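Local coordinates for IPT/TIG domain-containing protein (Bacteroides thetaiotaomicron, PDB 3TC9), which has no established function but probably serves as an auxiliary nutrient-binding protein, joining an immunoglobulin-like IPT/TIG domain to a six-bladed beta-propeller, at residues F354-R359 and G371-F376; N290-L295 and H332-G337; T375-G380 and R424-E429; Q336-K341 and E411-G416. All blocks are in the same frame, centred on the assembly; numbering follows the deposited sequence.

Contact 1 of 4, residues F354-R359 and G371-F376; sequences FYFCDR and GRVTTF
An edge-to-face aromatic pair, Tyr355 against Phe376, joins two non-adjacent strands of one propeller blade, with a second apolar contact on the other face of the sheet. Strand 352-358 and strand 372-376 are separated by strand 363-367, so the two segments share no backbone pairing and meet only through side chains that reach across the strand between them.

Tyr355 supplies the edge. Its CE2 stands 3.6 Å above the plane of the Phe376 ring, over the middle of the six-membered ring, and its closest approach to a single atom there is 3.7 Å, from CE2 to CG of Phe376. The ring planes stand at 88°, with centroids 5.0 Å apart, which makes the pair a nearly perpendicular T. In Phe376, CG anti to the backbone N (chi1 -179°) carries the ring out from the strand towards the tyrosine, and chi2 of 57° turns its face to it. On that side the aromatic pair is extended by Phe413 of the next blade, whose ring meets both of them.

On the opposite face Phe356 starts out pointing away from strand 372-376, but its ring swings back until CZ lies 4.3 Å from CG1 of Val373. Pro334 and Arg365 pack against the same phenylalanine.

The contact between the two segments is made by apolar and aromatic groups. The edge-on C-H of the tyrosine faces the pi cloud of Phe376, a weakly electrostatic preference that probably helps to set the angle between the rings.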
# COMPACT_ATOMS: atom_id res chain seq x y z
N PHE B 354 -1.16 -5.37 14.58
CA PHE B 354 -1.13 -6.77 14.97
C PHE B 354 -2.57 -7.27 15.14
O PHE B 354 -3.28 -6.83 16.04
CB PHE B 354 -0.29 -6.93 16.24
CG PHE B 354 -0.15 -8.35 16.73
CD1 PHE B 354 0.70 -9.25 16.10
CD2 PHE B 354 -0.82 -8.77 17.88
CE1 PHE B 354 0.90 -10.54 16.61
CE2 PHE B 354 -0.65 -10.07 18.37
CZ PHE B 354 0.22 -10.94 17.74
N TYR B 355 -3.01 -8.13 14.19
CA TYR B 355 -4.33 -8.77 14.12
C TYR B 355 -4.27 -10.11 14.79
O TYR B 355 -3.43 -10.92 14.44
CB TYR B 355 -4.74 -8.96 12.66
CG TYR B 355 -5.20 -7.70 11.96
CD1 TYR B 355 -4.30 -6.68 11.67
CD2 TYR B 355 -6.50 -7.57 11.49
CE1 TYR B 355 -4.69 -5.54 10.96
CE2 TYR B 355 -6.90 -6.44 10.77
CZ TYR B 355 -5.99 -5.43 10.52
OH TYR B 355 -6.36 -4.30 9.84
N PHE B 356 -5.15 -10.39 15.73
CA PHE B 356 -5.07 -11.69 16.40
C PHE B 356 -6.45 -12.28 16.68
O PHE B 356 -7.43 -11.54 16.81
CB PHE B 356 -4.24 -11.59 17.70
CG PHE B 356 -4.81 -10.69 18.76
CD1 PHE B 356 -4.53 -9.33 18.76
CD2 PHE B 356 -5.63 -11.20 19.77
CE1 PHE B 356 -5.04 -8.49 19.77
CE2 PHE B 356 -6.15 -10.36 20.75
CZ PHE B 356 -5.85 -9.02 20.75
N CYS B 357 -6.49 -13.61 16.83
CA CYS B 357 -7.67 -14.34 17.19
C CYS B 357 -7.90 -14.23 18.65
O CYS B 357 -6.99 -14.49 19.43
CB CYS B 357 -7.55 -15.80 16.77
SG CYS B 357 -7.52 -16.05 14.99
N ASP B 358 -9.11 -13.85 19.04
CA ASP B 358 -9.58 -13.78 20.43
C ASP B 358 -10.58 -14.93 20.55
O ASP B 358 -11.77 -14.76 20.29
CB ASP B 358 -10.18 -12.40 20.72
CG ASP B 358 -10.27 -12.03 22.19
OD1 ASP B 358 -9.65 -12.73 23.03
OD2 ASP B 358 -10.93 -11.00 22.50
N ARG B 359 -10.02 -16.14 20.78
CA ARG B 359 -10.73 -17.42 20.76
C ARG B 359 -12.07 -17.43 21.48
O ARG B 359 -13.06 -17.82 20.85
CB ARG B 359 -9.84 -18.53 21.31
CG ARG B 359 -10.28 -19.93 20.94
CD ARG B 359 -9.79 -20.91 21.98
NE ARG B 359 -9.84 -22.29 21.47
CZ ARG B 359 -10.63 -23.24 21.95
NH1 ARG B 359 -11.47 -22.99 22.94
NH2 ARG B 359 -10.60 -24.46 21.42
N GLY B 371 -0.89 0.77 21.34
CA GLY B 371 -1.60 0.01 22.36
C GLY B 371 -3.12 -0.00 22.34
O GLY B 371 -3.74 -0.41 23.32
N ARG B 372 -3.74 0.47 21.24
CA ARG B 372 -5.19 0.47 21.12
C ARG B 372 -5.68 -0.87 20.58
O ARG B 372 -5.10 -1.41 19.62
CB ARG B 372 -5.66 1.60 20.21
CG ARG B 372 -7.15 1.69 20.12
CD ARG B 372 -7.63 2.89 19.37
NE ARG B 372 -7.59 4.12 20.16
CZ ARG B 372 -8.44 4.45 21.12
NH1 ARG B 372 -9.39 3.59 21.50
NH2 ARG B 372 -8.33 5.61 21.76
N VAL B 373 -6.73 -1.43 21.22
CA VAL B 373 -7.32 -2.70 20.77
C VAL B 373 -8.73 -2.40 20.27
O VAL B 373 -9.51 -1.77 20.96
CB VAL B 373 -7.30 -3.84 21.83
CG1 VAL B 373 -7.80 -5.17 21.24
CG2 VAL B 373 -5.92 -4.02 22.42
N THR B 374 -9.03 -2.85 19.04
CA THR B 374 -10.35 -2.75 18.41
C THR B 374 -10.75 -4.15 17.91
O THR B 374 -9.95 -5.08 18.00
CB THR B 374 -10.38 -1.71 17.28
OG1 THR B 374 -9.38 -2.07 16.34
CG2 THR B 374 -10.15 -0.26 17.77
N THR B 375 -11.99 -4.31 17.40
CA THR B 375 -12.46 -5.58 16.88
C THR B 375 -12.60 -5.45 15.38
O THR B 375 -13.23 -4.52 14.88
CB THR B 375 -13.74 -6.01 17.58
OG1 THR B 375 -13.42 -6.15 18.95
CG2 THR B 375 -14.36 -7.33 17.00
N PHE B 376 -11.99 -6.38 14.66
CA PHE B 376 -12.02 -6.34 13.21
C PHE B 376 -13.21 -7.09 12.65
O PHE B 376 -13.90 -6.57 11.76
CB PHE B 376 -10.70 -6.93 12.66
CG PHE B 376 -10.54 -6.96 11.16
CD1 PHE B 376 -10.64 -5.79 10.41
CD2 PHE B 376 -10.21 -8.14 10.50
CE1 PHE B 376 -10.42 -5.81 9.02
CE2 PHE B 376 -9.99 -8.16 9.12
CZ PHE B 376 -10.06 -6.99 8.40

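Contact 2 of 4, residues N290-L295 and H332-G337; sequences NQHYIL and HAPRQG. With EDO (1,2-ethanediol), chain R; EDO (1,2-ethanediol), chain U; EDO (1,2-ethanediol), chain V.
His332 turns the edge of its imidazole towards the face of His292, in an offset edge-to-face pair whose planes lie at 88°. Its CB points away from His292, but CG anti to the backbone N (chi1 -169°) brings the ring back to it. The nearest side-chain atoms, His332 CD2 and His292 CE1, are 3.8 Å apart. Two 1,2-ethanediol molecules, probably from the crystallisation liquor, occupy both ring nitrogens of His332: ND1 donates to O1 of one (chain V) at 2.8 Å, and NE2 lies 2.7 Å from O2 of another (chain R).

Ala333 contributes its main chain: N donates to ND1 of His292 at 2.9 Å, with a N-H...N angle of 162°, and lies only 14° out of the imidazole plane.

Pro334 opens strand 334-341, the innermost strand of its blade, and sets CD 4.0 Å from His292 CA. Its ring also packs on Val287 and Phe356, in the seam between this blade and the preceding one, which contains strand 293-300. Beyond it, NH1 of Arg335 donates to a third ethanediol (chain U).

The imidazole of His292 thus accepts a hydrogen bond from the neighbouring blade's main chain, which helps fix the ring's rotation.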
# COMPACT_ATOMS: atom_id res chain seq x y z
N ASN B 290 -3.68 -18.01 28.60
CA ASN B 290 -4.51 -18.32 29.75
C ASN B 290 -4.59 -17.19 30.79
O ASN B 290 -5.18 -17.40 31.86
CB ASN B 290 -4.03 -19.62 30.41
CG ASN B 290 -2.68 -19.51 31.07
OD1 ASN B 290 -1.84 -18.65 30.73
ND2 ASN B 290 -2.45 -20.35 32.06
N GLN B 291 -4.05 -15.99 30.48
CA GLN B 291 -4.05 -14.85 31.41
C GLN B 291 -4.62 -13.57 30.78
O GLN B 291 -4.81 -12.56 31.46
CB GLN B 291 -2.65 -14.62 32.01
CG GLN B 291 -2.11 -15.80 32.84
CD GLN B 291 -2.93 -16.14 34.07
OE1 GLN B 291 -3.63 -15.31 34.66
NE2 GLN B 291 -2.86 -17.39 34.50
N HIS B 292 -4.98 -13.66 29.50
CA HIS B 292 -5.72 -12.69 28.68
C HIS B 292 -5.09 -11.31 28.58
O HIS B 292 -5.77 -10.29 28.72
CB HIS B 292 -7.16 -12.62 29.21
CG HIS B 292 -7.63 -13.96 29.64
ND1 HIS B 292 -7.87 -14.96 28.71
CD2 HIS B 292 -7.73 -14.49 30.88
CE1 HIS B 292 -8.18 -16.04 29.42
NE2 HIS B 292 -8.10 -15.80 30.73
N TYR B 293 -3.79 -11.28 28.26
CA TYR B 293 -3.06 -10.03 28.10
C TYR B 293 -1.85 -10.26 27.21
O TYR B 293 -1.46 -11.41 26.93
CB TYR B 293 -2.69 -9.39 29.46
CG TYR B 293 -1.53 -10.00 30.21
CD1 TYR B 293 -1.58 -11.32 30.67
CD2 TYR B 293 -0.41 -9.24 30.54
CE1 TYR B 293 -0.53 -11.88 31.39
CE2 TYR B 293 0.64 -9.79 31.27
CZ TYR B 293 0.59 -11.12 31.68
OH TYR B 293 1.63 -11.67 32.39
N ILE B 294 -1.29 -9.16 26.72
CA ILE B 294 -0.13 -9.20 25.83
C ILE B 294 0.98 -8.31 26.39
O ILE B 294 0.73 -7.22 26.92
CB ILE B 294 -0.55 -8.81 24.37
CG1 ILE B 294 -1.69 -9.73 23.83
CG2 ILE B 294 0.65 -8.77 23.41
CD1 ILE B 294 -2.40 -9.24 22.55
N LEU B 295 2.22 -8.78 26.24
CA LEU B 295 3.40 -8.02 26.64
C LEU B 295 4.27 -7.76 25.43
O LEU B 295 4.17 -8.48 24.43
CB LEU B 295 4.22 -8.77 27.70
CG LEU B 295 3.47 -9.21 28.96
CD1 LEU B 295 3.17 -10.66 28.90
CD2 LEU B 295 4.30 -8.93 30.21
N HIS B 332 -10.17 -12.58 25.82
CA HIS B 332 -10.48 -13.86 26.40
C HIS B 332 -9.91 -14.95 25.51
O HIS B 332 -10.49 -15.30 24.48
CB HIS B 332 -12.00 -13.99 26.59
CG HIS B 332 -12.41 -15.17 27.42
ND1 HIS B 332 -13.74 -15.40 27.73
CD2 HIS B 332 -11.66 -16.17 27.95
CE1 HIS B 332 -13.75 -16.52 28.43
NE2 HIS B 332 -12.53 -17.03 28.57
N ALA B 333 -8.76 -15.49 25.95
CA ALA B 333 -7.95 -16.55 25.33
C ALA B 333 -7.38 -16.09 23.98
O ALA B 333 -7.77 -16.62 22.94
CB ALA B 333 -8.76 -17.85 25.18
N PRO B 334 -6.46 -15.09 23.93
CA PRO B 334 -5.91 -14.71 22.62
C PRO B 334 -5.04 -15.84 22.07
O PRO B 334 -4.37 -16.54 22.83
CB PRO B 334 -5.09 -13.46 22.93
CG PRO B 334 -4.69 -13.61 24.38
CD PRO B 334 -5.86 -14.31 25.03
N ARG B 335 -5.10 -16.06 20.75
CA ARG B 335 -4.35 -17.15 20.13
C ARG B 335 -3.34 -16.58 19.14
O ARG B 335 -2.63 -15.64 19.52
CB ARG B 335 -5.32 -18.16 19.49
CG ARG B 335 -6.10 -19.02 20.51
CD ARG B 335 -5.15 -19.81 21.40
NE ARG B 335 -5.81 -20.93 22.07
CZ ARG B 335 -5.85 -22.17 21.61
NH1 ARG B 335 -5.28 -22.47 20.45
NH2 ARG B 335 -6.48 -23.11 22.29
N GLN B 336 -3.26 -17.09 17.89
CA GLN B 336 -2.29 -16.57 16.92
C GLN B 336 -2.62 -15.15 16.47
O GLN B 336 -3.80 -14.77 16.37
CB GLN B 336 -2.18 -17.48 15.69
CG GLN B 336 -0.95 -17.19 14.83
CD GLN B 336 -0.88 -18.04 13.58
OE1 GLN B 336 -1.82 -18.76 13.23
NE2 GLN B 336 0.24 -17.98 12.88
N GLY B 337 -1.55 -14.38 16.23
CA GLY B 337 -1.59 -13.03 15.68
C GLY B 337 -0.84 -12.95 14.37
O GLY B 337 -0.10 -13.88 14.01
C1 EDO R . -10.60 -20.25 29.15
O1 EDO R . -9.87 -19.04 29.00
C2 EDO R . -11.41 -20.15 30.43
O2 EDO R . -12.43 -19.17 30.26
C1 EDO U . -2.09 -22.36 19.74
O1 EDO U . -0.74 -22.57 19.34
C2 EDO U . -2.46 -20.95 19.29
O2 EDO U . -3.54 -21.00 18.36
C1 EDO V . -16.35 -13.34 27.80
O1 EDO V . -15.04 -12.96 27.35
C2 EDO V . -17.18 -12.09 28.07
O2 EDO V . -16.90 -11.60 29.39

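Contact 3 of 4, residues T375-G380 and R424-E429; sequences TFAGRG and RKIGYE
The Phe376 ring, which carries Tyr355 on one face, is approached by Ile426 at a slant, neither over a face nor in the ring plane. The ring atoms involved are CE2 and CZ, at the end away from CB: CE2 lies 3.8 Å from CG2 of Ile426, and CZ is 4.0 Å from that same methyl, which lies on the opposite side of the ring plane from Tyr355. Phe413 and Leu392 also pack round the ring.

The motif is a classic beta bulge, in which Phe376 and Ala377 both face Ile364 of the neighbouring strand. Two consecutive residues consequently direct their CB atoms to the same side, towards strand 422-428 of the next propeller blade. The chain turns a corner at Ala377 and goes on to pair its backbone with Leu392 and Ala396, so the contact lies where the polypeptide crosses from one blade to the next.

Ile426 meets both residues with its two branches. CG2 is anti to the backbone N and goes to the phenylalanine, while CG1 (chi1 -54°) is extended through chi2 at 171° and carries CD1 past the ring. The two side chains slide by one another in opposite directions. Phe413, Ile415 and Met107 of the same blade close in on Ile426, making it part of a buried apolar layer between the two sheets. Its CD1 ends 3.9 Å from Phe376 CE2 and 3.8 Å from Ala377 CB.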
# COMPACT_ATOMS: atom_id res chain seq x y z
N THR B 375 -11.99 -4.31 17.40
CA THR B 375 -12.46 -5.58 16.88
C THR B 375 -12.60 -5.45 15.38
O THR B 375 -13.23 -4.52 14.88
CB THR B 375 -13.74 -6.01 17.58
OG1 THR B 375 -13.42 -6.15 18.95
CG2 THR B 375 -14.36 -7.33 17.00
N PHE B 376 -11.99 -6.38 14.66
CA PHE B 376 -12.02 -6.34 13.21
C PHE B 376 -13.21 -7.09 12.65
O PHE B 376 -13.90 -6.57 11.76
CB PHE B 376 -10.70 -6.93 12.66
CG PHE B 376 -10.54 -6.96 11.16
CD1 PHE B 376 -10.64 -5.79 10.41
CD2 PHE B 376 -10.21 -8.14 10.50
CE1 PHE B 376 -10.42 -5.81 9.02
CE2 PHE B 376 -9.99 -8.16 9.12
CZ PHE B 376 -10.06 -6.99 8.40
N ALA B 377 -13.44 -8.33 13.12
CA ALA B 377 -14.46 -9.20 12.54
C ALA B 377 -14.99 -10.17 13.52
O ALA B 377 -14.27 -10.62 14.40
CB ALA B 377 -13.89 -9.96 11.34
N GLY B 378 -16.26 -10.53 13.35
CA GLY B 378 -16.93 -11.48 14.22
C GLY B 378 -17.96 -10.81 15.08
O GLY B 378 -18.08 -9.57 15.06
N ARG B 379 -18.70 -11.63 15.85
CA ARG B 379 -19.75 -11.22 16.77
C ARG B 379 -20.92 -10.52 16.03
O ARG B 379 -21.65 -9.76 16.63
CB ARG B 379 -19.19 -10.33 17.92
CG ARG B 379 -18.03 -10.97 18.65
CD ARG B 379 -17.42 -10.05 19.67
NE ARG B 379 -18.30 -9.80 20.82
CZ ARG B 379 -18.33 -10.55 21.92
NH1 ARG B 379 -17.55 -11.61 22.03
NH2 ARG B 379 -19.14 -10.23 22.91
N GLY B 380 -21.13 -10.87 14.77
CA GLY B 380 -22.26 -10.35 14.00
C GLY B 380 -23.53 -11.11 14.30
O GLY B 380 -23.54 -11.98 15.18
N ARG B 424 -11.51 -19.88 7.14
CA ARG B 424 -12.32 -18.74 6.70
C ARG B 424 -11.42 -17.73 6.00
O ARG B 424 -10.21 -17.72 6.21
CB ARG B 424 -13.09 -18.11 7.86
CG ARG B 424 -13.82 -19.12 8.74
CD ARG B 424 -15.13 -19.66 8.15
NE ARG B 424 -16.14 -18.62 7.94
CZ ARG B 424 -16.91 -18.08 8.88
NH1 ARG B 424 -16.76 -18.45 10.15
NH2 ARG B 424 -17.79 -17.15 8.57
N LYS B 425 -12.00 -16.91 5.13
CA LYS B 425 -11.24 -15.89 4.43
C LYS B 425 -11.84 -14.50 4.71
O LYS B 425 -13.06 -14.38 4.80
CB LYS B 425 -11.21 -16.19 2.93
CG LYS B 425 -10.42 -15.18 2.08
CD LYS B 425 -10.58 -15.49 0.61
CE LYS B 425 -10.06 -14.42 -0.31
NZ LYS B 425 -10.97 -13.24 -0.41
N ILE B 426 -10.99 -13.48 4.85
CA ILE B 426 -11.44 -12.09 4.98
C ILE B 426 -10.72 -11.32 3.92
O ILE B 426 -9.51 -11.18 4.00
CB ILE B 426 -11.29 -11.43 6.37
CG1 ILE B 426 -11.95 -12.24 7.49
CG2 ILE B 426 -11.78 -9.96 6.35
CD1 ILE B 426 -11.62 -11.73 8.87
N GLY B 427 -11.46 -10.84 2.92
CA GLY B 427 -10.90 -10.06 1.81
C GLY B 427 -12.00 -9.22 1.18
O GLY B 427 -13.16 -9.36 1.57
N TYR B 428 -11.64 -8.35 0.23
CA TYR B 428 -12.62 -7.55 -0.53
C TYR B 428 -13.50 -8.41 -1.43
O TYR B 428 -13.06 -9.48 -1.88
CB TYR B 428 -11.88 -6.54 -1.43
CG TYR B 428 -11.46 -5.30 -0.68
CD1 TYR B 428 -12.33 -4.23 -0.51
CD2 TYR B 428 -10.21 -5.22 -0.07
CE1 TYR B 428 -11.98 -3.11 0.24
CE2 TYR B 428 -9.84 -4.10 0.68
CZ TYR B 428 -10.73 -3.05 0.83
OH TYR B 428 -10.38 -1.94 1.55
N GLU B 429 -14.73 -7.91 -1.71
CA GLU B 429 -15.66 -8.49 -2.70
C GLU B 429 -14.92 -8.75 -4.03
O GLU B 429 -14.10 -7.91 -4.45
CB GLU B 429 -16.81 -7.50 -2.97
CG GLU B 429 -17.63 -7.03 -1.79
CD GLU B 429 -18.62 -5.94 -2.17
OE1 GLU B 429 -19.43 -6.19 -3.09
OE2 GLU B 429 -18.60 -4.86 -1.53

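Contact 4 of 4, residues Q336-K341 and E411-G416; sequences QGTFVK and ECFFIG
Phe413 bridges to Thr338 and Val340 with one side of its ring, and its path starts at CB, which leaves strand 412-417 neither straight at segment 336-341 nor away from it. With chi1 at -63°, CG is anti to the carbonyl carbon, and this turn sends the ring towards strand 334-341. CD2 is the first atom to meet the other segment, 4.1 Å from CG2 of Thr338. Further out, CE2 touches both partners: it is 4.0 Å from that threonine methyl and 3.6 Å from CG2 of Val340. CZ, at the end of the ring, stays with the valine and lies 3.9 Å from the same CG2.

The setting is the interface between two successive blades of the propeller. Strand 334-341 is the innermost strand of one blade, and strand 412-417 is the second strand of the next, one place out from strand 401-407. The rings of Tyr355, Tyr406 and Phe376 also meet that of Phe413, so it sits in an aromatic cluster between the sheets.

Thr338 shows its methyl to the ring edge, near the ring plane, while its OG1 accepts a hydrogen bond from the backbone N of Tyr406. Val340 comes from the opposite direction to Phe413. Its CG1 is anti to the backbone N, leaving CG2 as the branch that meets the ring, at a slant to its plane.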
# COMPACT_ATOMS: atom_id res chain seq x y z
N GLN B 336 -3.26 -17.09 17.89
CA GLN B 336 -2.29 -16.57 16.92
C GLN B 336 -2.62 -15.15 16.47
O GLN B 336 -3.80 -14.77 16.37
CB GLN B 336 -2.18 -17.48 15.69
CG GLN B 336 -0.95 -17.19 14.83
CD GLN B 336 -0.88 -18.04 13.58
OE1 GLN B 336 -1.82 -18.76 13.23
NE2 GLN B 336 0.24 -17.98 12.88
N GLY B 337 -1.55 -14.38 16.23
CA GLY B 337 -1.59 -13.03 15.68
C GLY B 337 -0.84 -12.95 14.37
O GLY B 337 -0.10 -13.88 14.01
N THR B 338 -1.03 -11.87 13.63
CA THR B 338 -0.37 -11.64 12.34
C THR B 338 -0.08 -10.13 12.23
O THR B 338 -0.93 -9.32 12.62
CB THR B 338 -1.23 -12.26 11.17
OG1 THR B 338 -0.44 -12.41 10.00
CG2 THR B 338 -2.53 -11.49 10.85
N PHE B 339 1.14 -9.77 11.80
CA PHE B 339 1.58 -8.39 11.58
C PHE B 339 1.16 -7.97 10.18
O PHE B 339 1.49 -8.66 9.21
CB PHE B 339 3.08 -8.24 11.79
CG PHE B 339 3.47 -8.26 13.24
CD1 PHE B 339 3.43 -7.09 14.00
CD2 PHE B 339 3.84 -9.44 13.87
CE1 PHE B 339 3.77 -7.12 15.36
CE2 PHE B 339 4.18 -9.47 15.22
CZ PHE B 339 4.15 -8.30 15.95
N VAL B 340 0.32 -6.93 10.09
CA VAL B 340 -0.23 -6.44 8.83
C VAL B 340 0.25 -5.00 8.58
O VAL B 340 0.02 -4.11 9.43
CB VAL B 340 -1.78 -6.54 8.84
CG1 VAL B 340 -2.38 -6.04 7.52
CG2 VAL B 340 -2.25 -7.97 9.14
N LYS B 341 0.88 -4.76 7.43
CA LYS B 341 1.38 -3.44 7.05
C LYS B 341 0.22 -2.50 6.79
O LYS B 341 -0.65 -2.79 5.97
CB LYS B 341 2.30 -3.52 5.82
CG LYS B 341 3.26 -2.35 5.70
CD LYS B 341 4.27 -2.58 4.58
CE LYS B 341 5.58 -1.92 4.88
NZ LYS B 341 6.67 -2.48 4.03
N GLU B 411 -3.92 -10.54 -0.71
CA GLU B 411 -4.57 -9.41 0.00
C GLU B 411 -5.78 -9.86 0.85
O GLU B 411 -6.86 -9.27 0.79
CB GLU B 411 -4.96 -8.29 -0.97
CG GLU B 411 -3.77 -7.65 -1.66
CD GLU B 411 -4.12 -6.85 -2.90
OE1 GLU B 411 -4.42 -7.47 -3.95
OE2 GLU B 411 -4.09 -5.60 -2.83
N CYS B 412 -5.58 -10.90 1.65
CA CYS B 412 -6.65 -11.43 2.49
C CYS B 412 -6.08 -12.11 3.72
O CYS B 412 -4.89 -12.39 3.79
CB CYS B 412 -7.50 -12.41 1.68
SG CYS B 412 -6.62 -13.91 1.16
N PHE B 413 -6.96 -12.41 4.67
CA PHE B 413 -6.70 -13.18 5.88
C PHE B 413 -7.25 -14.57 5.72
O PHE B 413 -8.31 -14.74 5.13
CB PHE B 413 -7.36 -12.52 7.12
CG PHE B 413 -6.86 -11.15 7.48
CD1 PHE B 413 -7.38 -10.01 6.85
CD2 PHE B 413 -5.87 -10.98 8.45
CE1 PHE B 413 -6.91 -8.74 7.17
CE2 PHE B 413 -5.41 -9.70 8.78
CZ PHE B 413 -5.92 -8.59 8.13
N PHE B 414 -6.55 -15.56 6.26
CA PHE B 414 -6.97 -16.95 6.37
C PHE B 414 -7.07 -17.26 7.85
O PHE B 414 -6.12 -16.97 8.59
CB PHE B 414 -6.04 -17.92 5.62
CG PHE B 414 -6.07 -17.71 4.12
CD1 PHE B 414 -7.23 -17.93 3.39
CD2 PHE B 414 -4.94 -17.26 3.45
CE1 PHE B 414 -7.26 -17.71 2.01
CE2 PHE B 414 -4.96 -17.08 2.06
CZ PHE B 414 -6.12 -17.32 1.35
N ILE B 415 -8.24 -17.73 8.30
CA ILE B 415 -8.48 -17.99 9.72
C ILE B 415 -8.84 -19.45 9.95
O ILE B 415 -9.67 -20.00 9.23
CB ILE B 415 -9.60 -17.04 10.27
CG1 ILE B 415 -9.21 -15.56 10.10
CG2 ILE B 415 -10.01 -17.33 11.73
CD1 ILE B 415 -10.25 -14.80 9.48
N GLY B 416 -8.23 -20.04 10.99
CA GLY B 416 -8.52 -21.39 11.47
C GLY B 416 -9.68 -21.32 12.45
O GLY B 416 -9.49 -21.02 13.63

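How the contacts relate
Contacts 1, 3 and 4 lie 11 to 12 Å apart (centres), and contact 2 lies about 10 Å from contact 1 but about 20 Å from contact 3. Contact 1 stays within the blade of strands 334-341 to 372-376. Contact 2 joins that blade to the preceding one, and contacts 3 and 4 join it to the following one. Contact 2 closes before contact 1 opens, the segments of contacts 3 and 4 alternate along the chain, and both segments of contact 1 fall between those of contact 4. Strand 334-341 serves contacts 2 and 4, strand 372-376 contacts 1 and 3. The following blade takes in strand 107-113, from the start of the propeller, beside strand 422-428, which closes the ring.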